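PDB 5MSX: putative endo-1,4-beta-xylanase from Bacteroides thetaiotaomicron VPI-5482, which probably hydrolyses O-glycosidic bonds as a calcium-containing family 43 glycoside hydrolase, consistent with arabinofuranosidase action on plant pectin. Local coordinates for residues V389-R398 and V450-Y459. Numbering follows the deposited sequence.
Sequences VRRSEIYFVR and VPGIWEWNIY. With CA (calcium ion), chain T; EDO (1,2-ethanediol), chain B.
Tyr395 O is shared by two backbone amides of the opposing strand, Trp454 N at 3.0 Å and Glu455 N at 3.5 Å, both weak bonds: the signature of a classic beta bulge. It interrupts an antiparallel pairing of strands 386-396 and 452-458 in the F5/8 type C domain, a beta-sandwich module. At this bulge the chain turns a corner at Trp454, whose carbonyl O binds calcium at 2.4 Å. Glu455 bends at chi2 (-54°) and brings OE2 to the same ion, where a carboxylate supplies negative charge; Phe357, Asp360, Ala362 and Ser365 complete the site. From Tyr395 back to Arg391 the ladder is regular, with Glu393 N to Asn457 O at 2.7 Å and a nearly straight Tyr459 N to Arg391 O bond at the far end. On the face that also carries Ser392 and Ile458, Ile394 CG1 packs against Trp456 CD1, apolar bulk suited to the core. At the end of the ladder the guanidinium of Arg391 lies almost parallel to the Tyr459 ring (12°), off-centre, a cation-pi stack. Glu393 OE2 holds this flat group by its edge, accepting a 2.7 Å hydrogen bond from Arg391 NE, part of a salt bridge, in the guanidinium plane but from above the carboxylate plane. OE1 of the same carboxylate, turned steeply to the Tyr459 ring, meets CE2. On the other side of the bulge, Val397, compact and branched, sets CG2 over the five-membered ring of Trp454, 3.8 Å from its centroid, while Trp454 NE1 and Arg398 N both donate to one water.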
loop_
_atom_site.group_PDB
_atom_site.type_symbol
_atom_site.label_atom_id
_atom_site.label_comp_id
_atom_site.label_asym_id
_atom_site.label_seq_id
_atom_site.Cartn_x
_atom_site.Cartn_y
_atom_site.Cartn_z
ATOM N N VAL C 389 -3.908 0.176 -51.745
ATOM C CA VAL C 389 -3.693 1.032 -50.588
ATOM C C VAL C 389 -4.438 0.453 -49.400
ATOM O O VAL C 389 -5.675 0.562 -49.315
ATOM C CB VAL C 389 -4.154 2.484 -50.869
ATOM C CG1 VAL C 389 -4.146 3.327 -49.595
ATOM C CG2 VAL C 389 -3.284 3.099 -51.957
ATOM N N ARG C 390 -3.679 -0.138 -48.476
ATOM C CA ARG C 390 -4.255 -0.697 -47.260
ATOM C C ARG C 390 -4.866 0.395 -46.380
ATOM O O ARG C 390 -6.080 0.398 -46.150
ATOM C CB ARG C 390 -3.227 -1.565 -46.516
ATOM C CG ARG C 390 -2.958 -2.872 -47.260
ATOM C CD ARG C 390 -1.962 -3.793 -46.580
ATOM N NE ARG C 390 -0.588 -3.378 -46.869
ATOM C CZ ARG C 390 0.215 -2.689 -46.051
ATOM N NH1 ARG C 390 -0.177 -2.315 -44.831
ATOM N NH2 ARG C 390 1.448 -2.370 -46.450
ATOM N N ARG C 391 -4.055 1.345 -45.918
ATOM C CA ARG C 391 -4.596 2.384 -45.046
ATOM C C ARG C 391 -3.770 3.672 -45.019
ATOM O O ARG C 391 -2.634 3.729 -45.521
ATOM C CB ARG C 391 -4.771 1.844 -43.613
ATOM C CG ARG C 391 -3.463 1.524 -42.916
ATOM C CD ARG C 391 -3.684 1.037 -41.486
ATOM N NE ARG C 391 -2.410 0.904 -40.790
ATOM C CZ ARG C 391 -1.497 -0.042 -41.029
ATOM N NH1 ARG C 391 -1.695 -0.989 -41.939
ATOM N NH2 ARG C 391 -0.357 -0.043 -40.347
ATOM N N SER C 392 -4.387 4.681 -44.407
ATOM C CA SER C 392 -3.810 5.984 -44.197
ATOM C C SER C 392 -3.763 6.274 -42.695
ATOM O O SER C 392 -4.681 5.924 -41.951
ATOM C CB SER C 392 -4.635 7.044 -44.942
ATOM O OG SER C 392 -4.876 8.210 -44.174
ATOM N N GLU C 393 -2.680 6.912 -42.269
ATOM C CA GLU C 393 -2.519 7.333 -40.877
ATOM C C GLU C 393 -2.064 8.789 -40.877
ATOM O O GLU C 393 -1.000 9.117 -41.420
ATOM C CB GLU C 393 -1.520 6.412 -40.167
ATOM C CG GLU C 393 -1.888 4.943 -40.324
ATOM C CD GLU C 393 -1.237 4.013 -39.306
ATOM O OE1 GLU C 393 -0.151 4.340 -38.769
ATOM O OE2 GLU C 393 -1.818 2.932 -39.075
ATOM N N ILE C 394 -2.887 9.639 -40.280
ATOM C CA ILE C 394 -2.682 11.071 -40.286
ATOM C C ILE C 394 -2.404 11.605 -38.892
ATOM O O ILE C 394 -3.240 11.507 -37.986
ATOM C CB ILE C 394 -3.908 11.839 -40.821
ATOM C CG1 ILE C 394 -4.298 11.335 -42.213
ATOM C CG2 ILE C 394 -3.606 13.337 -40.870
ATOM C CD1 ILE C 394 -5.672 11.813 -42.648
ATOM N N TYR C 395 -1.255 12.255 -38.766
ATOM C CA TYR C 395 -0.890 12.937 -37.538
ATOM C C TYR C 395 -1.089 14.420 -37.747
ATOM O O TYR C 395 -0.218 15.078 -38.310
ATOM C CB TYR C 395 0.568 12.636 -37.226
ATOM C CG TYR C 395 0.851 11.202 -36.870
ATOM C CD1 TYR C 395 1.158 10.256 -37.841
ATOM C CD2 TYR C 395 0.843 10.796 -35.537
ATOM C CE1 TYR C 395 1.423 8.929 -37.491
ATOM C CE2 TYR C 395 1.123 9.487 -35.176
ATOM C CZ TYR C 395 1.410 8.568 -36.147
ATOM O OH TYR C 395 1.671 7.294 -35.748
ATOM N N PHE C 396 -2.229 14.946 -37.326
ATOM C CA PHE C 396 -2.507 16.376 -37.463
ATOM C C PHE C 396 -1.766 17.207 -36.430
ATOM O O PHE C 396 -1.373 16.723 -35.348
ATOM C CB PHE C 396 -4.014 16.715 -37.359
ATOM C CG PHE C 396 -4.873 16.120 -38.464
ATOM C CD1 PHE C 396 -4.974 16.752 -39.718
ATOM C CD2 PHE C 396 -5.612 14.936 -38.257
ATOM C CE1 PHE C 396 -5.769 16.207 -40.737
ATOM C CE2 PHE C 396 -6.418 14.400 -39.270
ATOM C CZ PHE C 396 -6.484 15.032 -40.507
ATOM N N VAL C 397 -1.645 18.486 -36.751
ATOM C CA VAL C 397 -1.116 19.496 -35.839
ATOM C C VAL C 397 -2.183 19.874 -34.790
ATOM O O VAL C 397 -3.374 19.984 -35.115
ATOM C CB VAL C 397 -0.662 20.754 -36.637
ATOM C CG1 VAL C 397 -0.311 21.891 -35.696
ATOM C CG2 VAL C 397 0.508 20.409 -37.532
ATOM N N ARG C 398 -1.745 20.111 -33.553
ATOM C CA ARG C 398 -2.635 20.286 -32.392
ATOM C C ARG C 398 -3.699 19.160 -32.270
ATOM O O ARG C 398 -4.903 19.431 -32.126
ATOM C CB ARG C 398 -3.284 21.675 -32.345
ATOM C CG ARG C 398 -3.846 21.999 -30.960
ATOM C CD ARG C 398 -4.581 23.320 -30.948
ATOM N NE ARG C 398 -3.653 24.448 -30.996
ATOM C CZ ARG C 398 -4.007 25.731 -31.093
ATOM N NH1 ARG C 398 -5.283 26.083 -31.167
ATOM N NH2 ARG C 398 -3.076 26.671 -31.112
ATOM N N VAL C 450 -7.071 22.427 -36.243
ATOM C CA VAL C 450 -5.988 23.175 -36.877
ATOM C C VAL C 450 -5.622 22.533 -38.207
ATOM O O VAL C 450 -5.395 21.337 -38.262
ATOM C CB VAL C 450 -4.776 23.304 -35.949
ATOM C CG1 VAL C 450 -3.545 23.813 -36.691
ATOM C CG2 VAL C 450 -5.149 24.206 -34.799
ATOM N N PRO C 451 -5.608 23.337 -39.296
ATOM C CA PRO C 451 -5.411 22.764 -40.619
ATOM C C PRO C 451 -3.924 22.522 -40.974
ATOM O O PRO C 451 -3.331 23.272 -41.758
ATOM C CB PRO C 451 -6.085 23.805 -41.538
ATOM C CG PRO C 451 -5.870 25.102 -40.837
ATOM C CD PRO C 451 -5.945 24.775 -39.362
ATOM N N GLY C 452 -3.338 21.467 -40.397
ATOM C CA GLY C 452 -1.948 21.135 -40.621
ATOM C C GLY C 452 -1.615 19.713 -40.265
ATOM O O GLY C 452 -2.342 19.089 -39.503
ATOM N N ILE C 453 -0.519 19.210 -40.826
ATOM C CA ILE C 453 -0.111 17.829 -40.684
ATOM C C ILE C 453 1.412 17.733 -40.435
ATOM O O ILE C 453 2.235 18.197 -41.274
ATOM C CB ILE C 453 -0.455 17.021 -41.968
ATOM C CG1 ILE C 453 -1.961 17.081 -42.283
ATOM C CG2 ILE C 453 -0.023 15.573 -41.820
ATOM C CD1 ILE C 453 -2.371 16.217 -43.468
ATOM N N TRP C 454 1.771 17.112 -39.300
ATOM C CA TRP C 454 3.157 16.668 -39.019
ATOM C C TRP C 454 3.604 15.494 -39.897
ATOM O O TRP C 454 4.688 15.517 -40.491
ATOM C CB TRP C 454 3.295 16.234 -37.551
ATOM C CG TRP C 454 3.069 17.276 -36.515
ATOM C CD1 TRP C 454 1.986 17.402 -35.718
ATOM C CD2 TRP C 454 3.971 18.332 -36.145
ATOM N NE1 TRP C 454 2.142 18.465 -34.860
ATOM C CE2 TRP C 454 3.343 19.071 -35.117
ATOM C CE3 TRP C 454 5.236 18.741 -36.606
ATOM C CZ2 TRP C 454 3.941 20.197 -34.524
ATOM C CZ3 TRP C 454 5.820 19.847 -36.041
ATOM C CH2 TRP C 454 5.188 20.552 -34.987
ATOM N N GLU C 455 2.785 14.445 -39.948
ATOM C CA GLU C 455 3.120 13.218 -40.690
ATOM C C GLU C 455 1.873 12.552 -41.239
ATOM O O GLU C 455 0.855 12.482 -40.553
ATOM C CB GLU C 455 3.900 12.192 -39.833
ATOM C CG GLU C 455 5.410 12.435 -39.742
ATOM C CD GLU C 455 6.063 12.557 -41.122
ATOM O OE1 GLU C 455 5.900 11.621 -41.930
ATOM O OE2 GLU C 455 6.703 13.596 -41.423
ATOM N N TRP C 456 1.969 12.055 -42.471
ATOM C CA TRP C 456 0.858 11.378 -43.133
ATOM C C TRP C 456 1.457 10.143 -43.749
ATOM O O TRP C 456 2.215 10.222 -44.720
ATOM C CB TRP C 456 0.196 12.280 -44.173
ATOM C CG TRP C 456 -0.983 11.696 -44.936
ATOM C CD1 TRP C 456 -1.723 10.589 -44.612
ATOM C CD2 TRP C 456 -1.567 12.225 -46.138
ATOM N NE1 TRP C 456 -2.707 10.379 -45.557
ATOM C CE2 TRP C 456 -2.636 11.372 -46.499
ATOM C CE3 TRP C 456 -1.279 13.327 -46.955
ATOM C CZ2 TRP C 456 -3.433 11.600 -47.633
ATOM C CZ3 TRP C 456 -2.069 13.552 -48.080
ATOM C CH2 TRP C 456 -3.131 12.688 -48.410
ATOM N N ASN C 457 1.158 9.007 -43.140
ATOM C CA ASN C 457 1.741 7.727 -43.558
ATOM C C ASN C 457 0.675 6.922 -44.279
ATOM O O ASN C 457 -0.463 6.806 -43.800
ATOM C CB ASN C 457 2.260 6.950 -42.355
ATOM C CG ASN C 457 3.380 7.677 -41.632
ATOM O OD1 ASN C 457 4.172 8.378 -42.224
ATOM N ND2 ASN C 457 3.429 7.510 -40.345
ATOM N N ILE C 458 1.066 6.400 -45.430
ATOM C CA ILE C 458 0.199 5.637 -46.311
ATOM C C ILE C 458 0.814 4.253 -46.424
ATOM O O ILE C 458 1.995 4.124 -46.710
ATOM C CB ILE C 458 0.114 6.318 -47.688
ATOM C CG1 ILE C 458 -0.651 7.643 -47.533
ATOM C CG2 ILE C 458 -0.536 5.396 -48.713
ATOM C CD1 ILE C 458 -0.868 8.432 -48.813
ATOM N N TYR C 459 0.010 3.231 -46.164
ATOM C CA TYR C 459 0.459 1.850 -46.219
ATOM C C TYR C 459 -0.410 1.082 -47.226
ATOM O O TYR C 459 0.040 0.083 -47.765
ATOM C CB TYR C 459 0.347 1.187 -44.835
ATOM C CG TYR C 459 1.078 1.893 -43.706
ATOM C CD1 TYR C 459 2.416 1.615 -43.430
ATOM C CD2 TYR C 459 0.421 2.832 -42.899
ATOM C CE1 TYR C 459 3.090 2.253 -42.389
ATOM C CE2 TYR C 459 1.087 3.480 -41.858
ATOM C CZ TYR C 459 2.418 3.184 -41.601
ATOM O OH TYR C 459 3.068 3.830 -40.572
HETATM CA CA CA T . 6.940 16.142 -41.113
HETATM C C1 EDO B . -4.410 14.383 -34.725
HETATM O O1 EDO B . -3.870 13.420 -35.630
HETATM C C2 EDO B . -5.935 14.553 -34.694
HETATM O O2 EDO B . -6.516 15.471 -33.754
HETATM O O HOH W 1 0.946 19.837 -32.687
HETATM O O HOH W 2 -7.100 20.845 -33.697
#